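Local atomic coordinates of aromatic-L-amino-acid decarboxylase (Catharanthus roseus, PDB entry 6EEW), a protein that decarboxylates L-tryptophan to tryptamine and 5-hydroxy-L-tryptophan to serotonin, using pyridoxal 5'-phosphate as cofactor and working as a homodimer. Residues Lys43-Tyr48 and Met93-Tyr98; Ser199-Thr204 and Ile223-Glu228; Thr261-Ala266 and Thr458-Gly463. All coordinates share one frame; numbering follows the deposited sequence.

Contact 1: Lys43-Tyr48 and Met93-Tyr98; sequences KNVETY and MSPNFY
E46 runs along P95 with its carbons and one carboxylate oxygen, while the polar partners of that carboxylate lie elsewhere. The two side chains cross at about a right angle, CB of E46 lying 3.7 Å from CG of P95. Because CG of E46 stands anti to the backbone N and the chain runs on extended, OE1 of E46 also lies 3.7 Å from CG of P95. The charge itself is spent on helix 479-496, where OE2 forms a salt bridge with R484 and OE1 a hydrogen bond with H481. The amide of N96, the residue after P95, also meets E46: its ND2 lies 3.8 Å from CG of E46, and its plane is turned 89° from the carboxylate.

The proline sits in a type I beta turn from S94 to F97, reinforced by an ST turn: OG of S94 accepts from N of N96 at 3.1 Å and 167°, a nearly straight bond. K43 and N44 belong to helix 24-44, and K43 forms a salt bridge with E25 of the second subunit.

V45 supplies the apolar half of the contact. Its two branches straddle the approach to the turn, CG1 3.9 Å from O of M93 and CG2 3.9 Å from CA of S94. CG1, between the backbone N and the carbonyl carbon (chi1 59°), also comes within 4.2 Å of CD of P95. An alanine here would probably open a gap between S94, O of M93 and CD of P95. L476 and N91 press on the same valine from neighbouring loops.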
ATOM      1  N   LYS A  43      27.022   6.689   1.682  1.00 68.62           N
ATOM      2  CA  LYS A  43      28.300   7.383   1.613  1.00 74.67           C
ATOM      3  C   LYS A  43      28.951   7.269   0.240  1.00 72.87           C
ATOM      4  O   LYS A  43      29.718   8.160  -0.152  1.00 75.07           O
ATOM      5  CB  LYS A  43      29.246   6.820   2.672  1.00 77.73           C
ATOM      6  CG  LYS A  43      30.660   7.374   2.618  1.00 81.38           C
ATOM      7  CD  LYS A  43      31.528   6.737   3.690  1.00 88.16           C
ATOM      8  CE  LYS A  43      31.235   7.292   5.072  1.00 86.92           C
ATOM      9  NZ  LYS A  43      32.233   6.808   6.075  1.00 81.64           N
ATOM     10  N   ASN A  44      28.672   6.197  -0.499  1.00 64.32           N
ATOM     11  CA  ASN A  44      29.386   5.933  -1.744  1.00 63.59           C
ATOM     12  C   ASN A  44      28.542   6.056  -3.009  1.00 62.30           C
ATOM     13  O   ASN A  44      29.086   5.892  -4.109  1.00 67.20           O
ATOM     14  CB  ASN A  44      30.027   4.541  -1.684  1.00 61.94           C
ATOM     15  CG  ASN A  44      31.141   4.447  -0.634  1.00 62.00           C
ATOM     16  OD1 ASN A  44      31.950   5.365  -0.471  1.00 61.08           O
ATOM     17  ND2 ASN A  44      31.176   3.329   0.086  1.00 60.72           N
ATOM     18  N   VAL A  45      27.234   6.303  -2.900  1.00 57.51           N
ATOM     19  CA  VAL A  45      26.368   6.198  -4.077  1.00 62.15           C
ATOM     20  C   VAL A  45      26.745   7.202  -5.160  1.00 66.62           C
ATOM     21  O   VAL A  45      26.600   6.911  -6.356  1.00 69.49           O
ATOM     22  CB  VAL A  45      24.886   6.365  -3.680  1.00 52.69           C
ATOM     23  CG1 VAL A  45      24.666   7.721  -3.020  1.00 48.91           C
ATOM     24  CG2 VAL A  45      23.986   6.181  -4.893  1.00 48.10           C
ATOM     25  N   GLU A  46      27.200   8.401  -4.776  1.00 64.26           N
ATOM     26  CA  GLU A  46      27.614   9.374  -5.783  1.00 64.96           C
ATOM     27  C   GLU A  46      28.651   8.787  -6.721  1.00 65.67           C
ATOM     28  O   GLU A  46      28.810   9.269  -7.848  1.00 70.17           O
ATOM     29  CB  GLU A  46      28.175  10.630  -5.114  1.00 70.84           C
ATOM     30  CG  GLU A  46      28.640  11.694  -6.096  1.00 78.47           C
ATOM     31  CD  GLU A  46      29.042  12.996  -5.416  1.00 84.14           C
ATOM     32  OE1 GLU A  46      28.798  13.141  -4.198  1.00 86.38           O
ATOM     33  OE2 GLU A  46      29.606  13.877  -6.099  1.00 85.85           O
ATOM     34  N   THR A  47      29.333   7.732  -6.287  1.00 65.01           N
ATOM     35  CA  THR A  47      30.358   7.073  -7.077  1.00 68.90           C
ATOM     36  C   THR A  47      29.770   6.169  -8.153  1.00 71.59           C
ATOM     37  O   THR A  47      30.403   5.965  -9.195  1.00 73.31           O
ATOM     38  CB  THR A  47      31.264   6.263  -6.150  1.00 69.55           C
ATOM     39  OG1 THR A  47      32.214   7.138  -5.520  1.00 63.77           O
ATOM     40  CG2 THR A  47      31.969   5.144  -6.907  1.00 70.24           C
ATOM     41  N   TYR A  48      28.589   5.613  -7.922  1.00 69.69           N
ATOM     42  CA  TYR A  48      28.036   4.683  -8.885  1.00 65.56           C
ATOM     43  C   TYR A  48      27.427   5.445 -10.058  1.00 66.19           C
ATOM     44  O   TYR A  48      27.031   6.602  -9.914  1.00 68.57           O
ATOM     45  CB  TYR A  48      26.961   3.810  -8.240  1.00 67.77           C
ATOM     46  CG  TYR A  48      27.347   3.174  -6.919  1.00 72.67           C
ATOM     47  CD1 TYR A  48      28.668   2.879  -6.619  1.00 76.93           C
ATOM     48  CD2 TYR A  48      26.376   2.840  -5.985  1.00 72.56           C
ATOM     49  CE1 TYR A  48      29.011   2.297  -5.409  1.00 77.00           C
ATOM     50  CE2 TYR A  48      26.708   2.257  -4.779  1.00 70.10           C
ATOM     51  CZ  TYR A  48      28.027   1.987  -4.495  1.00 73.31           C
ATOM     52  OH  TYR A  48      28.360   1.403  -3.293  1.00 73.01           O
ATOM     53  N   MET A  93      18.770   7.573  -4.920  1.00 56.66           N
ATOM     54  CA  MET A  93      19.378   8.265  -3.789  1.00 53.99           C
ATOM     55  C   MET A  93      20.652   9.014  -4.154  1.00 54.47           C
ATOM     56  O   MET A  93      21.276   9.596  -3.265  1.00 57.21           O
ATOM     57  CB  MET A  93      19.687   7.277  -2.662  1.00 50.12           C
ATOM     58  CG  MET A  93      18.464   6.729  -1.967  1.00 52.11           C
ATOM     59  SD  MET A  93      17.408   8.041  -1.357  1.00 60.19           S
ATOM     60  CE  MET A  93      16.195   8.116  -2.678  1.00 52.34           C
ATOM     61  N   SER A  94      21.095   8.951  -5.402  1.00 49.56           N
ATOM     62  CA  SER A  94      22.319   9.636  -5.780  1.00 53.20           C
ATOM     63  C   SER A  94      22.096  11.145  -5.750  1.00 59.11           C
ATOM     64  O   SER A  94      21.022  11.621  -6.132  1.00 59.79           O
ATOM     65  CB  SER A  94      22.781   9.206  -7.168  1.00 61.42           C
ATOM     66  OG  SER A  94      23.927   9.943  -7.567  1.00 71.37           O
ATOM     67  N   PRO A  95      23.089  11.927  -5.311  1.00 61.54           N
ATOM     68  CA  PRO A  95      22.982  13.385  -5.452  1.00 50.92           C
ATOM     69  C   PRO A  95      22.889  13.842  -6.897  1.00 54.78           C
ATOM     70  O   PRO A  95      22.587  15.018  -7.141  1.00 57.96           O
ATOM     71  CB  PRO A  95      24.259  13.899  -4.780  1.00 49.22           C
ATOM     72  CG  PRO A  95      25.217  12.796  -4.908  1.00 52.79           C
ATOM     73  CD  PRO A  95      24.396  11.530  -4.762  1.00 60.86           C
ATOM     74  N   ASN A  96      23.127  12.961  -7.866  1.00 56.30           N
ATOM     75  CA  ASN A  96      23.076  13.336  -9.270  1.00 55.68           C
ATOM     76  C   ASN A  96      21.848  12.778  -9.972  1.00 52.40           C
ATOM     77  O   ASN A  96      21.794  12.759 -11.205  1.00 55.11           O
ATOM     78  CB  ASN A  96      24.358  12.895  -9.969  1.00 65.15           C
ATOM     79  CG  ASN A  96      25.586  13.608  -9.421  1.00 69.83           C
ATOM     80  OD1 ASN A  96      25.571  14.826  -9.207  1.00 71.48           O
ATOM     81  ND2 ASN A  96      26.648  12.850  -9.173  1.00 70.09           N
ATOM     82  N   PHE A  97      20.855  12.342  -9.208  1.00 50.32           N
ATOM     83  CA  PHE A  97      19.574  11.912  -9.751  1.00 51.70           C
ATOM     84  C   PHE A  97      18.630  13.104  -9.800  1.00 47.12           C
ATOM     85  O   PHE A  97      18.240  13.624  -8.752  1.00 51.11           O
ATOM     86  CB  PHE A  97      18.982  10.791  -8.896  1.00 59.10           C
ATOM     87  CG  PHE A  97      17.617  10.339  -9.337  1.00 56.36           C
ATOM     88  CD1 PHE A  97      16.483  11.046  -8.959  1.00 55.30           C
ATOM     89  CD2 PHE A  97      17.458   9.213 -10.108  1.00 52.99           C
ATOM     90  CE1 PHE A  97      15.226  10.631  -9.354  1.00 49.58           C
ATOM     91  CE2 PHE A  97      16.206   8.808 -10.505  1.00 53.49           C
ATOM     92  CZ  PHE A  97      15.093   9.519 -10.131  1.00 51.00           C
ATOM     93  N   TYR A  98      18.220  13.498 -11.014  1.00 46.23           N
ATOM     94  CA  TYR A  98      17.329  14.642 -11.211  1.00 50.47           C
ATOM     95  C   TYR A  98      16.108  14.272 -12.041  1.00 56.21           C
ATOM     96  O   TYR A  98      15.474  15.155 -12.629  1.00 50.94           O
ATOM     97  CB  TYR A  98      18.054  15.811 -11.891  1.00 46.84           C
ATOM     98  CG  TYR A  98      19.347  16.204 -11.225  1.00 51.07           C
ATOM     99  CD1 TYR A  98      19.356  17.010 -10.099  1.00 51.14           C
ATOM    100  CD2 TYR A  98      20.562  15.774 -11.729  1.00 55.51           C
ATOM    101  CE1 TYR A  98      20.542  17.357  -9.481  1.00 54.28           C
ATOM    102  CE2 TYR A  98      21.749  16.122 -11.121  1.00 57.17           C
ATOM    103  CZ  TYR A  98      21.734  16.914 -10.002  1.00 56.80           C
ATOM    104  OH  TYR A  98      22.917  17.260  -9.397  1.00 63.20           O
TER

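Contact 2: Ser199-Thr204 and Ile223-Glu228; sequences SDQTHT and IPTTVE
The carboxylate of D200 takes hold of T225 with both oxygens. OD1 receives the hydroxyl OG1 of T225 at 2.7 Å on its syn lone pair, while OD2 accepts from the backbone N of T225 at 2.8 Å, this second donor arriving from above the carboxylate plane with an N-H...O angle of 147°. The fork is possible because CG of D200 occupies the crowded position between its own backbone N and carbonyl carbon (chi1 65°), which turns the acid across to the other segment. NE2 of Q201 adds a third bond, to OD1 of D200 at 3.0 Å; it comes from the opposite face, 56° out of the plane, so OD1 serves two donors in different directions.

Behind the acid the backbones join. N of D200 donates to O of I223 at 3.1 Å, continuing the parallel pairing of strands 194-199 and 220-223, the latter an outermost strand of the seven-stranded mixed sheet within this chain. S199, paired with I223, also starts a type I turn to T202 and an ST turn in which its OG accepts from N of Q201 at 2.8 Å. The turn leads on to H203, a residue that binds L-tryptophan; its ND1 makes a weak bond back to O of D200.

Packing surrounds this network. The methyl CG2 of T225 lies beside OG of S199 at 3.9 Å, and I223 makes apolar contacts with V237, L238 and M241 of helix 235-247. With three donors gathered on one carboxylate, D200 is likely to remain ionised and its rotation fixed, which ties the residues just after strand 220-223 to the turn that leads to H203.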
ATOM      1  N   SER A 199      -7.180  17.770 -15.884  1.00 45.17           N
ATOM      2  CA  SER A 199      -6.302  18.435 -16.840  1.00 48.34           C
ATOM      3  C   SER A 199      -5.675  17.437 -17.809  1.00 50.23           C
ATOM      4  O   SER A 199      -5.343  16.307 -17.445  1.00 51.44           O
ATOM      5  CB  SER A 199      -5.190  19.189 -16.111  1.00 55.23           C
ATOM      6  OG  SER A 199      -4.148  19.505 -17.023  1.00 57.95           O
ATOM      7  N   ASP A 200      -5.465  17.886 -19.054  1.00 47.53           N
ATOM      8  CA  ASP A 200      -4.704  17.086 -20.008  1.00 50.63           C
ATOM      9  C   ASP A 200      -3.240  16.947 -19.618  1.00 51.67           C
ATOM     10  O   ASP A 200      -2.509  16.193 -20.268  1.00 58.30           O
ATOM     11  CB  ASP A 200      -4.828  17.675 -21.420  1.00 49.60           C
ATOM     12  CG  ASP A 200      -4.197  19.060 -21.543  1.00 56.47           C
ATOM     13  OD1 ASP A 200      -3.548  19.514 -20.571  1.00 54.25           O
ATOM     14  OD2 ASP A 200      -4.358  19.701 -22.603  1.00 55.03           O
ATOM     15  N   GLN A 201      -2.814  17.624 -18.559  1.00 55.18           N
ATOM     16  CA  GLN A 201      -1.487  17.478 -17.977  1.00 59.58           C
ATOM     17  C   GLN A 201      -1.439  16.378 -16.931  1.00 59.22           C
ATOM     18  O   GLN A 201      -0.384  16.156 -16.323  1.00 53.65           O
ATOM     19  CB  GLN A 201      -1.012  18.806 -17.367  1.00 52.95           C
ATOM     20  CG  GLN A 201      -0.952  19.934 -18.369  1.00 46.66           C
ATOM     21  CD  GLN A 201      -0.036  19.585 -19.508  1.00 47.51           C
ATOM     22  OE1 GLN A 201       1.123  19.243 -19.298  1.00 49.13           O
ATOM     23  NE2 GLN A 201      -0.547  19.670 -20.726  1.00 48.76           N
ATOM     24  N   THR A 202      -2.570  15.751 -16.646  1.00 69.17           N
ATOM     25  CA  THR A 202      -2.624  14.578 -15.781  1.00 77.26           C
ATOM     26  C   THR A 202      -3.427  13.498 -16.496  1.00 85.03           C
ATOM     27  O   THR A 202      -4.544  13.175 -16.091  1.00 90.83           O
ATOM     28  CB  THR A 202      -3.248  14.921 -14.445  1.00 80.49           C
ATOM     29  OG1 THR A 202      -4.579  15.396 -14.664  1.00 79.83           O
ATOM     30  CG2 THR A 202      -2.420  15.994 -13.746  1.00 83.96           C
ATOM     31  N   HIS A 203      -2.883  12.975 -17.594  1.00 89.36           N
ATOM     32  CA  HIS A 203      -3.606  12.006 -18.406  1.00 94.38           C
ATOM     33  C   HIS A 203      -3.034  10.595 -18.295  1.00 98.07           C
ATOM     34  O   HIS A 203      -3.493   9.700 -19.011  1.00 98.31           O
ATOM     35  CB  HIS A 203      -3.629  12.426 -19.879  1.00 94.62           C
ATOM     36  CG  HIS A 203      -2.318  12.253 -20.579  1.00102.46           C
ATOM     37  ND1 HIS A 203      -1.264  13.124 -20.419  1.00105.78           N
ATOM     38  CD2 HIS A 203      -1.886  11.292 -21.431  1.00106.03           C
ATOM     39  CE1 HIS A 203      -0.241  12.715 -21.151  1.00106.71           C
ATOM     40  NE2 HIS A 203      -0.592  11.605 -21.775  1.00105.98           N
ATOM     41  N   THR A 204      -2.039  10.371 -17.434  1.00 93.41           N
ATOM     42  CA  THR A 204      -1.504   9.029 -17.258  1.00 82.96           C
ATOM     43  C   THR A 204      -2.085   8.301 -16.059  1.00 79.94           C
ATOM     44  O   THR A 204      -2.315   7.090 -16.137  1.00 80.38           O
ATOM     45  CB  THR A 204       0.019   9.084 -17.094  1.00 80.39           C
ATOM     46  OG1 THR A 204       0.572  10.067 -17.976  1.00 81.55           O
ATOM     47  CG2 THR A 204       0.631   7.731 -17.410  1.00 80.96           C
ATOM     48  N   ILE A 223      -9.387  18.261 -19.830  1.00 53.82           N
ATOM     49  CA  ILE A 223      -9.523  19.678 -20.150  1.00 58.83           C
ATOM     50  C   ILE A 223      -8.285  20.142 -20.912  1.00 59.31           C
ATOM     51  O   ILE A 223      -7.169  20.113 -20.371  1.00 59.61           O
ATOM     52  CB  ILE A 223      -9.743  20.507 -18.882  1.00 53.78           C
ATOM     53  CG1 ILE A 223     -10.883  19.913 -18.069  1.00 49.53           C
ATOM     54  CG2 ILE A 223     -10.101  21.922 -19.254  1.00 59.03           C
ATOM     55  CD1 ILE A 223     -10.864  20.345 -16.627  1.00 51.58           C
ATOM     56  N   PRO A 224      -8.434  20.572 -22.155  1.00 58.72           N
ATOM     57  CA  PRO A 224      -7.275  21.053 -22.915  1.00 64.00           C
ATOM     58  C   PRO A 224      -6.649  22.291 -22.285  1.00 62.38           C
ATOM     59  O   PRO A 224      -7.341  23.182 -21.789  1.00 61.72           O
ATOM     60  CB  PRO A 224      -7.865  21.371 -24.296  1.00 66.37           C
ATOM     61  CG  PRO A 224      -9.354  21.502 -24.059  1.00 60.01           C
ATOM     62  CD  PRO A 224      -9.662  20.534 -22.968  1.00 58.59           C
ATOM     63  N   THR A 225      -5.320  22.327 -22.300  1.00 59.60           N
ATOM     64  CA  THR A 225      -4.563  23.434 -21.749  1.00 62.18           C
ATOM     65  C   THR A 225      -3.572  23.920 -22.795  1.00 65.27           C
ATOM     66  O   THR A 225      -3.175  23.170 -23.689  1.00 69.59           O
ATOM     67  CB  THR A 225      -3.802  23.045 -20.485  1.00 59.69           C
ATOM     68  OG1 THR A 225      -2.779  22.099 -20.822  1.00 54.96           O
ATOM     69  CG2 THR A 225      -4.739  22.461 -19.450  1.00 56.40           C
ATOM     70  N   THR A 226      -3.193  25.189 -22.679  1.00 59.48           N
ATOM     71  CA  THR A 226      -2.317  25.831 -23.646  1.00 61.12           C
ATOM     72  C   THR A 226      -1.203  26.593 -22.936  1.00 59.75           C
ATOM     73  O   THR A 226      -1.282  26.906 -21.738  1.00 53.21           O
ATOM     74  CB  THR A 226      -3.107  26.772 -24.562  1.00 63.95           C
ATOM     75  OG1 THR A 226      -3.474  27.941 -23.827  1.00 66.01           O
ATOM     76  CG2 THR A 226      -4.367  26.086 -25.073  1.00 61.22           C
ATOM     77  N   VAL A 227      -0.152  26.894 -23.705  1.00 59.15           N
ATOM     78  CA  VAL A 227       0.951  27.687 -23.178  1.00 66.93           C
ATOM     79  C   VAL A 227       0.472  29.035 -22.642  1.00 64.53           C
ATOM     80  O   VAL A 227       1.123  29.619 -21.770  1.00 57.31           O
ATOM     81  CB  VAL A 227       2.033  27.875 -24.266  1.00 67.16           C
ATOM     82  CG1 VAL A 227       1.503  28.739 -25.414  1.00 63.88           C
ATOM     83  CG2 VAL A 227       3.308  28.457 -23.661  1.00 67.60           C
ATOM     84  N   GLU A 228      -0.680  29.524 -23.113  1.00 67.51           N
ATOM     85  CA  GLU A 228      -1.168  30.825 -22.666  1.00 70.87           C
ATOM     86  C   GLU A 228      -1.487  30.843 -21.173  1.00 69.12           C
ATOM     87  O   GLU A 228      -1.440  31.908 -20.545  1.00 74.17           O
ATOM     88  CB  GLU A 228      -2.396  31.223 -23.484  1.00 76.96           C
ATOM     89  CG  GLU A 228      -2.103  31.444 -24.957  1.00 87.58           C
ATOM     90  CD  GLU A 228      -1.114  32.590 -25.180  1.00 99.35           C
ATOM     91  OE1 GLU A 228      -0.992  33.474 -24.294  1.00 99.33           O
ATOM     92  OE2 GLU A 228      -0.455  32.604 -26.242  1.00105.92           O
TER

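Contact 3: Thr261-Ala266 and Thr458-Gly463; sequences TTSTTA and THTIVG. With TRP (tryptophan), chain E.
S263 and T460 meet where two parts of the fold come together: the loop after strand 251-258 of the large mixed sheet, and strand 459-462, an outermost strand of the four-stranded antiparallel sheet. The polar link is slight. OG of S263 donates to OG1 of T460 in a weak bond of 3.4 Å, the threonine oxygen being brought forward by its position anti to the backbone N (chi1 -172°). CB of S263 follows at 3.5 Å from OG1 of T460, so the serine touches T460 with carbon as well as oxygen.

Methyl groups do the rest. CG2 of V462 wedges against CB of S263 at 3.7 Å and meets CG2 of T264 tip to tip, also at 3.7 Å. T460 and V462, two apart on the strand, both turn their side chains toward the loop, while I461 between them turns away.

The loop is held in shape from within: N of T265 bonds to O of T261 at 2.8 Å, and N of A266 to OG1 of T261 at 3.0 Å. From the neighbouring strand 465-471, R469, on which T460 also packs, adds hydrogen bonds to the carbonyls of T262 and S263.

T262, next to the contact, lines the pocket of the bound tryptophan. It presents its methyl, CG2, rather than its hydroxyl to the ligand's amino N. By similarity T262 also binds pyridoxal 5'-phosphate, and the arrangement is that of fold-type I pyridoxal-phosphate enzymes, in which the C-terminal sheet domain packs against the large domain beside the active site.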
ATOM      1  N   THR A 261       1.862  19.514 -11.765  1.00 51.90           N
ATOM      2  CA  THR A 261       1.801  18.359 -12.640  1.00 54.16           C
ATOM      3  C   THR A 261       3.176  17.714 -12.807  1.00 57.05           C
ATOM      4  O   THR A 261       4.219  18.349 -12.622  1.00 56.66           O
ATOM      5  CB  THR A 261       1.222  18.754 -13.995  1.00 49.06           C
ATOM      6  OG1 THR A 261       2.117  19.667 -14.646  1.00 52.40           O
ATOM      7  CG2 THR A 261      -0.148  19.391 -13.795  1.00 42.49           C
ATOM      8  N   THR A 262       3.159  16.424 -13.178  1.00 52.82           N
ATOM      9  CA  THR A 262       4.389  15.649 -13.284  1.00 43.89           C
ATOM     10  C   THR A 262       5.278  16.156 -14.407  1.00 46.50           C
ATOM     11  O   THR A 262       6.506  16.114 -14.285  1.00 57.21           O
ATOM     12  CB  THR A 262       4.070  14.161 -13.518  1.00 47.01           C
ATOM     13  OG1 THR A 262       3.176  14.027 -14.628  1.00 49.32           O
ATOM     14  CG2 THR A 262       3.421  13.518 -12.282  1.00 39.67           C
ATOM     15  N   SER A 263       4.688  16.648 -15.496  1.00 42.97           N
ATOM     16  CA  SER A 263       5.497  17.103 -16.621  1.00 52.72           C
ATOM     17  C   SER A 263       6.240  18.400 -16.298  1.00 57.69           C
ATOM     18  O   SER A 263       7.479  18.432 -16.277  1.00 59.41           O
ATOM     19  CB  SER A 263       4.609  17.266 -17.851  1.00 55.73           C
ATOM     20  OG  SER A 263       4.081  16.007 -18.216  1.00 62.37           O
ATOM     21  N   THR A 264       5.502  19.486 -16.045  1.00 55.11           N
ATOM     22  CA  THR A 264       6.103  20.809 -15.897  1.00 44.52           C
ATOM     23  C   THR A 264       5.762  21.470 -14.566  1.00 50.35           C
ATOM     24  O   THR A 264       6.072  22.651 -14.378  1.00 53.14           O
ATOM     25  CB  THR A 264       5.655  21.719 -17.038  1.00 45.78           C
ATOM     26  OG1 THR A 264       4.230  21.834 -17.006  1.00 48.23           O
ATOM     27  CG2 THR A 264       6.070  21.149 -18.381  1.00 46.84           C
ATOM     28  N   THR A 265       5.167  20.737 -13.626  1.00 51.19           N
ATOM     29  CA  THR A 265       4.650  21.324 -12.390  1.00 48.91           C
ATOM     30  C   THR A 265       3.785  22.544 -12.698  1.00 50.88           C
ATOM     31  O   THR A 265       3.902  23.596 -12.066  1.00 58.74           O
ATOM     32  CB  THR A 265       5.766  21.659 -11.391  1.00 50.62           C
ATOM     33  OG1 THR A 265       6.739  22.536 -11.976  1.00 50.83           O
ATOM     34  CG2 THR A 265       6.447  20.402 -10.906  1.00 45.41           C
ATOM     35  N   ALA A 266       2.929  22.406 -13.712  1.00 43.56           N
ATOM     36  CA  ALA A 266       1.827  23.342 -13.892  1.00 48.41           C
ATOM     37  C   ALA A 266       0.976  23.392 -12.625  1.00 45.66           C
ATOM     38  O   ALA A 266       1.047  22.518 -11.762  1.00 48.54           O
ATOM     39  CB  ALA A 266       0.969  22.937 -15.089  1.00 44.65           C
ATOM     40  N   THR A 458      15.217  13.074 -16.927  1.00 51.52           N
ATOM     41  CA  THR A 458      14.206  12.718 -17.906  1.00 57.48           C
ATOM     42  C   THR A 458      13.768  13.948 -18.693  1.00 62.77           C
ATOM     43  O   THR A 458      14.147  15.089 -18.406  1.00 58.69           O
ATOM     44  CB  THR A 458      12.997  12.041 -17.253  1.00 53.54           C
ATOM     45  OG1 THR A 458      12.513  12.842 -16.169  1.00 52.13           O
ATOM     46  CG2 THR A 458      13.366  10.649 -16.757  1.00 55.03           C
ATOM     47  N   HIS A 459      12.977  13.684 -19.718  1.00 67.66           N
ATOM     48  CA  HIS A 459      12.463  14.664 -20.651  1.00 62.94           C
ATOM     49  C   HIS A 459      10.957  14.744 -20.477  1.00 60.65           C
ATOM     50  O   HIS A 459      10.364  14.024 -19.668  1.00 60.50           O
ATOM     51  CB  HIS A 459      12.825  14.273 -22.087  1.00 61.92           C
ATOM     52  CG  HIS A 459      11.986  13.158 -22.631  1.00 62.64           C
ATOM     53  ND1 HIS A 459      10.845  13.376 -23.374  1.00 63.36           N
ATOM     54  CD2 HIS A 459      12.105  11.815 -22.519  1.00 61.59           C
ATOM     55  CE1 HIS A 459      10.308  12.218 -23.708  1.00 59.79           C
ATOM     56  NE2 HIS A 459      11.052  11.255 -23.199  1.00 59.89           N
ATOM     57  N   THR A 460      10.343  15.660 -21.213  1.00 59.37           N
ATOM     58  CA  THR A 460       8.899  15.639 -21.359  1.00 59.62           C
ATOM     59  C   THR A 460       8.529  16.307 -22.670  1.00 63.45           C
ATOM     60  O   THR A 460       9.326  17.031 -23.274  1.00 64.94           O
ATOM     61  CB  THR A 460       8.189  16.317 -20.190  1.00 61.02           C
ATOM     62  OG1 THR A 460       6.774  16.095 -20.304  1.00 64.44           O
ATOM     63  CG2 THR A 460       8.491  17.815 -20.177  1.00 59.15           C
ATOM     64  N   ILE A 461       7.329  15.985 -23.137  1.00 66.07           N
ATOM     65  CA  ILE A 461       6.699  16.648 -24.271  1.00 67.48           C
ATOM     66  C   ILE A 461       5.453  17.324 -23.739  1.00 64.71           C
ATOM     67  O   ILE A 461       4.558  16.652 -23.207  1.00 61.67           O
ATOM     68  CB  ILE A 461       6.342  15.675 -25.404  1.00 71.34           C
ATOM     69  CG1 ILE A 461       7.586  14.944 -25.907  1.00 70.11           C
ATOM     70  CG2 ILE A 461       5.663  16.440 -26.544  1.00 76.72           C
ATOM     71  CD1 ILE A 461       8.511  15.837 -26.679  1.00 74.04           C
ATOM     72  N   VAL A 462       5.400  18.647 -23.866  1.00 61.11           N
ATOM     73  CA  VAL A 462       4.228  19.416 -23.467  1.00 61.06           C
ATOM     74  C   VAL A 462       3.926  20.419 -24.568  1.00 62.14           C
ATOM     75  O   VAL A 462       4.825  21.122 -25.038  1.00 69.64           O
ATOM     76  CB  VAL A 462       4.436  20.128 -22.113  1.00 60.34           C
ATOM     77  CG1 VAL A 462       3.297  21.097 -21.833  1.00 60.57           C
ATOM     78  CG2 VAL A 462       4.512  19.109 -21.001  1.00 58.43           C
ATOM     79  N   GLY A 463       2.662  20.487 -24.968  1.00 59.42           N
ATOM     80  CA  GLY A 463       2.277  21.393 -26.044  1.00 61.26           C
ATOM     81  C   GLY A 463       3.095  21.223 -27.302  1.00 63.34           C
ATOM     82  O   GLY A 463       3.439  22.215 -27.955  1.00 68.63           O
TER
HETATM   83  N   TRP E 601       5.901  11.982 -11.347  1.00 87.59           N
HETATM   84  CA  TRP E 601       6.903  11.230 -12.086  1.00 81.32           C
HETATM   85  C   TRP E 601       6.281  10.422 -13.223  1.00 84.36           C
HETATM   86  O   TRP E 601       6.157   9.198 -13.135  1.00 85.71           O
HETATM   87  CB  TRP E 601       7.680  10.318 -11.134  1.00 80.57           C
HETATM   88  CG  TRP E 601       6.843   9.566 -10.120  1.00 79.70           C
HETATM   89  CD1 TRP E 601       5.637   8.964 -10.327  1.00 82.40           C
HETATM   90  CD2 TRP E 601       7.167   9.347  -8.733  1.00 75.89           C
HETATM   91  NE1 TRP E 601       5.188   8.388  -9.157  1.00 82.76           N
HETATM   92  CE2 TRP E 601       6.110   8.607  -8.169  1.00 76.28           C
HETATM   93  CE3 TRP E 601       8.247   9.708  -7.919  1.00 71.97           C
HETATM   94  CZ2 TRP E 601       6.101   8.221  -6.832  1.00 71.40           C
HETATM   95  CZ3 TRP E 601       8.237   9.323  -6.593  1.00 70.65           C
HETATM   96  CH2 TRP E 601       7.174   8.589  -6.062  1.00 71.91           C
HETATM   97  OXT TRP E 601       5.900  10.973 -14.263  1.00 86.02           O

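In the fold
The three contacts show how chemistry follows position in a fold. Contacts 1 and 3 are buried and rest mainly on carbon: in contact 1 E46 finds its charge partner on helix 479-496, and contact 3 keeps one weak hydroxyl bond. Contact 2, only partly buried, is dominated by hydrogen bonds to one carboxylate. Contacts 2 and 3 share the large sheet, contact 2 joining the ends of two of its strands and the loops after them, contact 3 using the loop after a third. They touch, Q201 packing on T261 and V462. Contact 1 stands off, about 24 Å from contact 3 between centres, joining the region of helix 24-44 to the loop between helices 74-85 and 107-119, near the second subunit.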